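Local structure of acetyltransferase-like, GNAT family (Bacteroides thetaiotaomicron, 3EY5) at residues K135-P140 / G167-L172; L108-P113 / R120-Y125; E23-S28 / R35-L40. The protein probably transfers an acetyl group to an amino group of a substrate, as GNAT-family acetyltransferases do. All coordinates share one frame; numbering follows the deposited sequence. Where two conformers were deposited one is given.

Contact 1. Residues K135-P140 / G167-L172; sequences KDYYQP and GIRHKL
Arg169 meets Tyr137 first along the helical segment 167-172. Its CG lies at the edge of the Tyr137 ring, in the ring plane, 4.0 Å from CE1. The touching part of Arg169 is its aliphatic stem, not its charge. CG stands anti to the backbone N (chi1 -175°), which sets it beside the CD1-CE1 edge, and the rest of the chain leads on past it. The chain then bends at chi3, and the guanidinium plane ends 84° from the ring plane. Its NH2 makes a salt bridge with Glu166, one turn back on the same helix. The contact packs helix 161-176, which follows the last strand of this GNAT-family chain, on strand 136-139. That strand pairs antiparallel with strand 149-156, with Tyr137 bonded through its backbone to Met151. Leu172 follows three residues after Arg169 and takes the phenol end of the same ring. Its CD1 is 3.6 Å from Tyr137 OH and 4.1 Å from Tyr137 CZ, and the two side chains cross at about a right angle. Leu172 CB also approaches Tyr137 OH, at 3.9 Å. The hydroxyl therefore has apolar carbon beside it. Its polar need is met by a probable hydrogen bond with Glu109 on strand 106-110. The His173 ring also meets the Tyr137 ring, with the ring planes about 50° apart.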
loop_
_atom_site.group_PDB
_atom_site.type_symbol
_atom_site.label_atom_id
_atom_site.label_comp_id
_atom_site.label_asym_id
_atom_site.label_seq_id
_atom_site.Cartn_x
_atom_site.Cartn_y
_atom_site.Cartn_z
ATOM N N LYS A 135 8.890 14.664 -5.567
ATOM C CA LYS A 135 10.094 14.197 -6.199
ATOM C C LYS A 135 9.621 13.485 -7.445
ATOM O O LYS A 135 8.504 13.004 -7.490
ATOM C CB LYS A 135 10.846 13.267 -5.235
ATOM C CG LYS A 135 11.301 13.991 -3.967
ATOM C CD LYS A 135 12.617 14.699 -4.239
ATOM C CE LYS A 135 12.901 15.849 -3.298
ATOM N NZ LYS A 135 14.352 16.263 -3.541
ATOM N N ASP A 136 10.461 13.421 -8.461
ATOM C CA ASP A 136 10.062 12.801 -9.708
ATOM C C ASP A 136 10.126 11.252 -9.583
ATOM O O ASP A 136 10.969 10.600 -10.205
ATOM C CB ASP A 136 10.969 13.297 -10.845
ATOM C CG ASP A 136 10.480 12.851 -12.227
ATOM O OD1 ASP A 136 9.250 12.602 -12.383
ATOM O OD2 ASP A 136 11.324 12.747 -13.164
ATOM N N TYR A 137 9.229 10.680 -8.786
ATOM C CA TYR A 137 9.179 9.244 -8.561
ATOM C C TYR A 137 8.439 8.479 -9.712
ATOM O O TYR A 137 7.468 8.995 -10.299
ATOM C CB TYR A 137 8.481 8.978 -7.229
ATOM C CG TYR A 137 8.420 7.493 -6.920
ATOM C CD1 TYR A 137 9.568 6.796 -6.572
ATOM C CD2 TYR A 137 7.226 6.800 -6.975
ATOM C CE1 TYR A 137 9.544 5.412 -6.289
ATOM C CE2 TYR A 137 7.178 5.423 -6.704
ATOM C CZ TYR A 137 8.353 4.728 -6.385
ATOM O OH TYR A 137 8.326 3.353 -6.098
ATOM N N TYR A 138 8.899 7.256 -9.988
ATOM C CA TYR A 138 8.258 6.308 -10.914
ATOM C C TYR A 138 8.124 4.940 -10.276
ATOM O O TYR A 138 9.091 4.430 -9.701
ATOM C CB TYR A 138 9.086 6.165 -12.211
ATOM C CG TYR A 138 8.919 7.372 -13.124
ATOM C CD1 TYR A 138 9.714 8.499 -12.962
ATOM C CD2 TYR A 138 7.927 7.393 -14.116
ATOM C CE1 TYR A 138 9.533 9.621 -13.756
ATOM C CE2 TYR A 138 7.751 8.497 -14.927
ATOM C CZ TYR A 138 8.554 9.604 -14.732
ATOM O OH TYR A 138 8.404 10.701 -15.527
ATOM N N GLN A 139 6.938 4.343 -10.359
ATOM C CA GLN A 139 6.776 2.949 -9.988
ATOM C C GLN A 139 7.215 2.046 -11.153
ATOM O O GLN A 139 6.602 2.083 -12.228
ATOM C CB GLN A 139 5.317 2.659 -9.642
ATOM C CG GLN A 139 5.102 1.237 -9.115
ATOM C CD GLN A 139 3.639 0.865 -9.094
ATOM O OE1 GLN A 139 3.213 -0.053 -9.795
ATOM N NE2 GLN A 139 2.854 1.594 -8.322
ATOM N N PRO A 140 8.270 1.211 -10.931
ATOM C CA PRO A 140 8.693 0.202 -11.903
ATOM C C PRO A 140 7.507 -0.714 -12.168
ATOM O O PRO A 140 6.667 -0.855 -11.304
ATOM C CB PRO A 140 9.802 -0.594 -11.158
ATOM C CG PRO A 140 10.254 0.305 -10.049
ATOM C CD PRO A 140 8.959 1.046 -9.637
ATOM N N GLY A 167 17.395 7.294 -0.908
ATOM C CA GLY A 167 17.603 6.033 -0.249
ATOM C C GLY A 167 16.315 5.234 -0.207
ATOM O O GLY A 167 16.345 4.014 -0.312
ATOM N N ILE A 168 15.181 5.902 -0.049
ATOM C CA ILE A 168 13.910 5.170 -0.027
ATOM C C ILE A 168 13.556 4.650 -1.430
ATOM O O ILE A 168 13.187 3.472 -1.586
ATOM C CB ILE A 168 12.791 6.005 0.541
ATOM C CG1 ILE A 168 13.010 6.155 2.058
ATOM C CG2 ILE A 168 11.440 5.388 0.210
ATOM C CD1 ILE A 168 12.260 7.337 2.634
ATOM N N ARG A 169 13.696 5.508 -2.437
ATOM C CA ARG A 169 13.439 5.109 -3.824
ATOM C C ARG A 169 14.232 3.885 -4.165
ATOM O O ARG A 169 13.709 2.939 -4.748
ATOM C CB ARG A 169 13.853 6.224 -4.779
ATOM C CG ARG A 169 13.501 5.924 -6.221
ATOM C CD ARG A 169 14.001 7.043 -7.102
ATOM N NE ARG A 169 15.080 6.623 -7.984
ATOM C CZ ARG A 169 16.366 6.540 -7.641
ATOM N NH1 ARG A 169 17.246 6.149 -8.547
ATOM N NH2 ARG A 169 16.783 6.822 -6.401
ATOM N N HIS A 170 15.507 3.907 -3.796
ATOM C CA HIS A 170 16.382 2.805 -4.088
ATOM C C HIS A 170 15.873 1.507 -3.412
ATOM O O HIS A 170 15.733 0.483 -4.066
ATOM C CB HIS A 170 17.862 3.134 -3.738
ATOM C CG HIS A 170 18.802 2.007 -4.047
ATOM N ND1 HIS A 170 19.200 1.702 -5.334
ATOM C CD2 HIS A 170 19.371 1.072 -3.249
ATOM C CE1 HIS A 170 19.996 0.647 -5.312
ATOM N NE2 HIS A 170 20.116 0.242 -4.059
ATOM N N LYS A 171 15.582 1.562 -2.121
ATOM C CA LYS A 171 14.965 0.436 -1.407
ATOM C C LYS A 171 13.690 -0.120 -2.060
ATOM O O LYS A 171 13.528 -1.335 -2.162
ATOM C CB LYS A 171 14.649 0.829 0.055
ATOM C CG LYS A 171 15.880 1.207 0.870
ATOM C CD LYS A 171 15.549 1.429 2.358
ATOM C CE LYS A 171 16.704 2.102 3.138
ATOM N NZ LYS A 171 16.657 3.627 3.142
ATOM N N LEU A 172 12.793 0.775 -2.485
ATOM C CA LEU A 172 11.554 0.395 -3.158
ATOM C C LEU A 172 11.792 -0.314 -4.496
ATOM O O LEU A 172 11.205 -1.391 -4.764
ATOM C CB LEU A 172 10.657 1.636 -3.411
ATOM C CG LEU A 172 10.211 2.441 -2.174
ATOM C CD1 LEU A 172 9.226 3.544 -2.574
ATOM C CD2 LEU A 172 9.592 1.561 -1.127
#

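Contact 2. Residues L108-P113 / R120-Y125; sequences LEVERP and RRINFY
Leu108 CD2 sits over one face of the Tyr125 ring in a CH-pi contact, 4.0 Å from the ring centroid and 27° off the ring normal. The methyl is shifted toward one side of the ring, with CE1 of Tyr125 its nearest atom at 3.6 Å. Val110 CG1 comes obliquely to the CD2-CE2 border of the ring, on the same side as Leu108 CD2, and is 3.9 Å from Tyr125 CD2. The second methyl of Val110 turns to Ile122, with CG2 3.6 Å from Ile122 CG1. Ile122 has CG1 anti to its carbonyl carbon (chi1 -75°), and CD1 extends past Val110 toward the chain that leaves the strand. There Ile122 CD1 touches Glu111 O at 3.4 Å and Pro113 CD at 3.9 Å. Behind these contacts, strand 108-110 and helix 120-125 are inclined at 146° between their N-to-C directions, closest axis approach 10.0 Å. The helix follows the strand in sequence and packs on the sheet beside helix 90-101, as in the GNAT fold. Phe124 CD2 lies over the centre of the opposite face of the Tyr125 ring, 4.0 Å above its plane. Leu95 of helix 90-101 and Phe79 of strand 74-81 also touch Tyr125. Backbone hydrogen bonds of Leu108 with Met154 and Val110 with Tyr152 hold strand 108-110 to strand 149-156. With an alanine here instead of Tyr125, Leu108 CD2 and Val110 CG1 would probably lose their aromatic partner and a gap would open between strand and helix. No hydrogen bond crosses between the segments, so apolar packing and the one CH-pi contact join them.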
loop_
_atom_site.group_PDB
_atom_site.type_symbol
_atom_site.label_atom_id
_atom_site.label_comp_id
_atom_site.label_asym_id
_atom_site.label_seq_id
_atom_site.Cartn_x
_atom_site.Cartn_y
_atom_site.Cartn_z
ATOM N N LEU A 108 3.809 5.569 1.218
ATOM C CA LEU A 108 2.988 4.989 0.118
ATOM C C LEU A 108 3.152 5.790 -1.203
ATOM O O LEU A 108 3.719 6.895 -1.194
ATOM C CB LEU A 108 1.528 4.894 0.532
ATOM C CG LEU A 108 0.882 6.225 0.971
ATOM C CD1 LEU A 108 0.651 7.131 -0.195
ATOM C CD2 LEU A 108 -0.435 5.951 1.603
ATOM N N GLU A 109 2.704 5.216 -2.317
ATOM C CA GLU A 109 2.692 5.911 -3.622
ATOM C C GLU A 109 1.270 6.351 -3.968
ATOM O O GLU A 109 0.296 5.627 -3.666
ATOM C CB GLU A 109 3.179 5.012 -4.750
ATOM C CG GLU A 109 4.405 4.153 -4.444
ATOM C CD GLU A 109 4.824 3.288 -5.647
ATOM O OE1 GLU A 109 4.143 3.364 -6.695
ATOM O OE2 GLU A 109 5.824 2.526 -5.562
ATOM N N VAL A 110 1.152 7.548 -4.537
ATOM C CA VAL A 110 -0.102 8.036 -5.089
ATOM C C VAL A 110 0.116 8.466 -6.534
ATOM O O VAL A 110 1.221 8.808 -6.943
ATOM C CB VAL A 110 -0.725 9.222 -4.313
ATOM C CG1 VAL A 110 -1.114 8.803 -2.932
ATOM C CG2 VAL A 110 0.202 10.402 -4.279
ATOM N N GLU A 111 -0.957 8.412 -7.291
ATOM C CA GLU A 111 -1.015 9.029 -8.604
ATOM C C GLU A 111 -0.736 10.535 -8.587
ATOM O O GLU A 111 -1.072 11.229 -7.604
ATOM C CB GLU A 111 -2.383 8.760 -9.197
ATOM C CG GLU A 111 -2.385 7.472 -9.972
ATOM C CD GLU A 111 -1.696 7.689 -11.310
ATOM O OE1 GLU A 111 -1.523 6.704 -12.066
ATOM O OE2 GLU A 111 -1.328 8.865 -11.599
ATOM N N ARG A 112 -0.104 11.041 -9.645
ATOM C CA ARG A 112 0.175 12.477 -9.703
ATOM C C ARG A 112 -1.129 13.233 -10.017
ATOM O O ARG A 112 -2.002 12.687 -10.704
ATOM C CB ARG A 112 1.326 12.813 -10.675
ATOM C CG ARG A 112 2.599 12.178 -10.264
ATOM C CD ARG A 112 3.730 12.750 -11.086
ATOM N NE ARG A 112 4.949 11.998 -10.877
ATOM C CZ ARG A 112 6.042 12.177 -11.606
ATOM N NH1 ARG A 112 6.032 13.079 -12.563
ATOM N NH2 ARG A 112 7.120 11.440 -11.388
ATOM N N PRO A 113 -1.285 14.465 -9.463
ATOM C CA PRO A 113 -2.595 15.109 -9.512
ATOM C C PRO A 113 -2.941 15.617 -10.901
ATOM O O PRO A 113 -3.060 16.818 -11.126
ATOM C CB PRO A 113 -2.457 16.274 -8.538
ATOM C CG PRO A 113 -1.042 16.557 -8.475
ATOM C CD PRO A 113 -0.358 15.230 -8.611
ATOM N N ARG A 120 -8.069 14.457 -5.331
ATOM C CA ARG A 120 -8.822 14.110 -4.129
ATOM C C ARG A 120 -8.093 13.120 -3.205
ATOM O O ARG A 120 -8.137 13.255 -1.964
ATOM C CB ARG A 120 -10.208 13.571 -4.501
ATOM C CG ARG A 120 -11.341 14.587 -4.325
ATOM C CD ARG A 120 -11.784 15.234 -5.634
ATOM N NE ARG A 120 -10.939 16.355 -6.031
ATOM C CZ ARG A 120 -11.296 17.290 -6.910
ATOM N NH1 ARG A 120 -10.450 18.274 -7.210
ATOM N NH2 ARG A 120 -12.497 17.249 -7.487
ATOM N N ARG A 121 -7.423 12.120 -3.800
ATOM C CA ARG A 121 -6.682 11.113 -3.020
ATOM C C ARG A 121 -5.570 11.813 -2.250
ATOM O O ARG A 121 -5.361 11.543 -1.107
ATOM C CB ARG A 121 -6.020 10.036 -3.895
ATOM C CG ARG A 121 -6.878 9.190 -4.850
ATOM C CD ARG A 121 -8.193 8.694 -4.254
ATOM N NE ARG A 121 -8.114 7.409 -3.557
ATOM C CZ ARG A 121 -8.857 6.340 -3.856
ATOM N NH1 ARG A 121 -9.745 6.389 -4.847
ATOM N NH2 ARG A 121 -8.722 5.216 -3.151
ATOM N N ILE A 122 -4.857 12.725 -2.908
ATOM C CA ILE A 122 -3.765 13.432 -2.240
ATOM C C ILE A 122 -4.300 14.277 -1.081
ATOM O O ILE A 122 -3.765 14.198 0.030
ATOM C CB ILE A 122 -2.898 14.221 -3.242
ATOM C CG1 ILE A 122 -2.018 13.217 -3.990
ATOM C CG2 ILE A 122 -2.002 15.210 -2.536
ATOM C CD1 ILE A 122 -1.610 13.653 -5.304
ATOM N N ASN A 123 -5.372 15.046 -1.305
ATOM C CA ASN A 123 -5.944 15.798 -0.176
ATOM C C ASN A 123 -6.498 14.894 0.937
ATOM O O ASN A 123 -6.377 15.224 2.133
ATOM C CB ASN A 123 -6.972 16.846 -0.635
ATOM C CG ASN A 123 -6.318 17.926 -1.510
ATOM O OD1 ASN A 123 -5.342 18.530 -1.111
ATOM N ND2 ASN A 123 -6.847 18.149 -2.685
ATOM N N PHE A 124 -7.082 13.769 0.566
ATOM C CA PHE A 124 -7.476 12.816 1.578
ATOM C C PHE A 124 -6.245 12.410 2.443
ATOM O O PHE A 124 -6.271 12.508 3.664
ATOM C CB PHE A 124 -8.152 11.611 0.956
ATOM C CG PHE A 124 -8.325 10.483 1.892
ATOM C CD1 PHE A 124 -9.402 10.448 2.748
ATOM C CD2 PHE A 124 -7.400 9.454 1.931
ATOM C CE1 PHE A 124 -9.564 9.380 3.633
ATOM C CE2 PHE A 124 -7.553 8.378 2.820
ATOM C CZ PHE A 124 -8.625 8.346 3.672
ATOM N N TYR A 125 -5.147 12.014 1.809
ATOM C CA TYR A 125 -4.003 11.592 2.607
ATOM C C TYR A 125 -3.378 12.734 3.418
ATOM O O TYR A 125 -2.921 12.506 4.558
ATOM C CB TYR A 125 -2.968 10.894 1.748
ATOM C CG TYR A 125 -3.373 9.487 1.340
ATOM C CD1 TYR A 125 -3.464 8.479 2.289
ATOM C CD2 TYR A 125 -3.647 9.165 0.011
ATOM C CE1 TYR A 125 -3.819 7.209 1.954
ATOM C CE2 TYR A 125 -3.997 7.847 -0.360
ATOM C CZ TYR A 125 -4.080 6.888 0.627
ATOM O OH TYR A 125 -4.428 5.590 0.325
#

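Contact 3. Residues E23-S28 / R35-L40; sequences ELLVES and RELEHL
The backbones of 23-28 and 35-40 come no closer than 9.2 Å between CA atoms, at Val26 and Leu37, so side chains alone bridge them. This is a helix-helix contact in the N-terminal part of the GNAT fold: helix 15-28 meets the first turn of helix 37-46 across the short loop that joins them. Leu25 and Leu40 reach toward each other tip to tip, with CD2 of Leu25 3.5 Å from CD2 of Leu40. Both have CG anti to the backbone N (chi1 179° and 162°), and this swings their branches toward the facing helix. Leu37 takes the next place. Its CD2 passes alongside Leu25, 4.1 Å from Leu25 CD2, as the two chains run past each other in opposite directions. Its other methyl, CD1, lies 4.0 Å from Val26 CG2, and these two side chains cross at about a right angle. Leu37 is thus shared by Leu25 and Val26, one methyl to each. Tyr34 of the joining loop touches both Leu25 and Val26, and Phe64 of strand 60-69 also packs on Leu25. Arg35, just before the helix, turns its CB away from segment 23-28 and makes a salt bridge with Glu77. Glu36 is the N-cap: its OE1 accepts from Glu38 N at 3.2 Å, and the donor sits above the carboxylate plane, 58° out of it.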
loop_
_atom_site.group_PDB
_atom_site.type_symbol
_atom_site.label_atom_id
_atom_site.label_comp_id
_atom_site.label_asym_id
_atom_site.label_seq_id
_atom_site.Cartn_x
_atom_site.Cartn_y
_atom_site.Cartn_z
ATOM N N GLU A 23 -9.754 -11.635 -3.975
ATOM C CA GLU A 23 -10.900 -11.154 -4.744
ATOM C C GLU A 23 -10.972 -9.614 -4.734
ATOM O O GLU A 23 -11.137 -8.976 -5.774
ATOM C CB GLU A 23 -12.218 -11.781 -4.237
ATOM C CG GLU A 23 -13.473 -11.346 -5.045
ATOM C CD GLU A 23 -14.535 -12.448 -5.257
ATOM O OE1 GLU A 23 -14.602 -13.420 -4.456
ATOM O OE2 GLU A 23 -15.317 -12.337 -6.240
ATOM N N LEU A 24 -10.829 -9.031 -3.547
ATOM C CA LEU A 24 -10.907 -7.601 -3.377
ATOM C C LEU A 24 -9.771 -6.860 -4.116
ATOM O O LEU A 24 -9.999 -5.825 -4.769
ATOM C CB LEU A 24 -10.906 -7.300 -1.884
ATOM C CG LEU A 24 -10.974 -5.858 -1.454
ATOM C CD1 LEU A 24 -12.140 -5.130 -2.187
ATOM C CD2 LEU A 24 -11.129 -5.799 0.083
ATOM N N LEU A 25 -8.560 -7.398 -4.012
ATOM C CA LEU A 25 -7.417 -6.925 -4.798
ATOM C C LEU A 25 -7.684 -6.888 -6.315
ATOM O O LEU A 25 -7.421 -5.887 -6.978
ATOM C CB LEU A 25 -6.203 -7.825 -4.553
ATOM C CG LEU A 25 -4.913 -7.493 -5.316
ATOM C CD1 LEU A 25 -4.292 -6.192 -4.873
ATOM C CD2 LEU A 25 -3.919 -8.669 -5.194
ATOM N N VAL A 26 -8.198 -7.982 -6.865
ATOM C CA VAL A 26 -8.363 -8.057 -8.310
ATOM C C VAL A 26 -9.480 -7.088 -8.753
ATOM O O VAL A 26 -9.484 -6.567 -9.863
ATOM C CB VAL A 26 -8.639 -9.518 -8.719
ATOM C CG1 VAL A 26 -9.164 -9.633 -10.155
ATOM C CG2 VAL A 26 -7.350 -10.354 -8.522
ATOM N N GLU A 27 -10.411 -6.838 -7.850
ATOM C CA GLU A 27 -11.534 -5.973 -8.155
ATOM C C GLU A 27 -11.204 -4.507 -7.972
ATOM O O GLU A 27 -11.862 -3.665 -8.559
ATOM C CB GLU A 27 -12.783 -6.377 -7.357
ATOM C CG GLU A 27 -13.501 -7.592 -7.924
ATOM C CD GLU A 27 -13.322 -7.759 -9.443
ATOM O OE1 GLU A 27 -13.529 -6.779 -10.221
ATOM O OE2 GLU A 27 -12.979 -8.895 -9.873
ATOM N N SER A 28 -10.165 -4.225 -7.196
ATOM C CA SER A 28 -9.775 -2.874 -6.868
ATOM C C SER A 28 -8.720 -2.271 -7.813
ATOM O O SER A 28 -8.666 -1.060 -7.965
ATOM C CB SER A 28 -9.239 -2.791 -5.429
ATOM O OG SER A 28 -10.242 -3.083 -4.495
ATOM N N ARG A 35 1.290 -7.697 -8.526
ATOM C CA ARG A 35 2.069 -8.782 -9.095
ATOM C C ARG A 35 1.181 -9.965 -9.471
ATOM O O ARG A 35 0.033 -10.045 -9.057
ATOM C CB ARG A 35 3.224 -9.165 -8.171
ATOM C CG ARG A 35 2.818 -9.469 -6.745
ATOM C CD ARG A 35 4.091 -9.663 -5.911
ATOM N NE ARG A 35 4.574 -8.434 -5.259
ATOM C CZ ARG A 35 5.703 -7.799 -5.572
ATOM N NH1 ARG A 35 6.471 -8.249 -6.550
ATOM N NH2 ARG A 35 6.061 -6.706 -4.906
ATOM N N GLU A 36 1.718 -10.866 -10.281
ATOM C CA GLU A 36 1.025 -12.111 -10.606
ATOM C C GLU A 36 0.559 -12.800 -9.313
ATOM O O GLU A 36 1.264 -12.814 -8.306
ATOM C CB GLU A 36 1.896 -13.040 -11.475
ATOM C CG GLU A 36 1.083 -13.818 -12.559
ATOM C CD GLU A 36 -0.254 -14.418 -12.021
ATOM O OE1 GLU A 36 -0.245 -15.582 -11.502
ATOM O OE2 GLU A 36 -1.309 -13.713 -12.104
ATOM N N LEU A 37 -0.647 -13.351 -9.350
ATOM C CA LEU A 37 -1.267 -13.881 -8.150
ATOM C C LEU A 37 -0.449 -15.021 -7.540
ATOM O O LEU A 37 -0.168 -15.007 -6.336
ATOM C CB LEU A 37 -2.716 -14.272 -8.408
ATOM C CG LEU A 37 -3.686 -13.090 -8.643
ATOM C CD1 LEU A 37 -5.126 -13.620 -8.482
ATOM C CD2 LEU A 37 -3.435 -11.915 -7.677
ATOM N N GLU A 38 -0.018 -15.972 -8.367
ATOM C CA GLU A 38 0.852 -17.043 -7.866
ATOM C C GLU A 38 2.052 -16.490 -7.092
ATOM O O GLU A 38 2.462 -17.101 -6.115
ATOM C CB GLU A 38 1.319 -18.030 -8.968
ATOM C CG GLU A 38 1.757 -19.413 -8.361
ATOM C CD GLU A 38 2.825 -20.190 -9.161
ATOM O OE1 GLU A 38 3.166 -19.779 -10.294
ATOM O OE2 GLU A 38 3.324 -21.236 -8.655
ATOM N N HIS A 39 2.587 -15.340 -7.528
ATOM C CA HIS A 39 3.734 -14.683 -6.875
ATOM C C HIS A 39 3.339 -14.014 -5.565
ATOM O O HIS A 39 4.100 -13.989 -4.581
ATOM C CB HIS A 39 4.310 -13.598 -7.772
ATOM C CG HIS A 39 5.035 -14.113 -8.970
ATOM N ND1 HIS A 39 5.159 -15.457 -9.254
ATOM C CD2 HIS A 39 5.664 -13.457 -9.973
ATOM C CE1 HIS A 39 5.841 -15.606 -10.376
ATOM N NE2 HIS A 39 6.157 -14.407 -10.833
ATOM N N LEU A 40 2.165 -13.398 -5.587
ATOM C CA LEU A 40 1.642 -12.740 -4.411
ATOM C C LEU A 40 1.457 -13.771 -3.280
ATOM O O LEU A 40 1.743 -13.499 -2.116
ATOM C CB LEU A 40 0.341 -12.068 -4.773
ATOM C CG LEU A 40 -0.519 -11.718 -3.583
ATOM C CD1 LEU A 40 0.154 -10.617 -2.725
ATOM C CD2 LEU A 40 -1.918 -11.318 -4.083
#

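Contacts 1 and 2 touch, although their centres are 16 Å apart. Asp136 OD1 forms a salt bridge with Arg112 NH2 at 2.6 Å, and Tyr137 OH probably hydrogen-bonds Glu109 OE2 at 2.7 Å. Strands 106-110 and 136-139 both pair with strand 149-156, so the helices of the two contacts pack on one sheet. Contact 3 stands apart. Its centre is 22 Å from each of the others, and its nearest atoms are about 7 Å from contact 1 and about 8 Å from contact 2. It closes first along the chain, followed by contact 2 and then contact 1. Arg121 NE of contact 2 makes a salt bridge with a sulfate ion, probably from the crystallisation liquor.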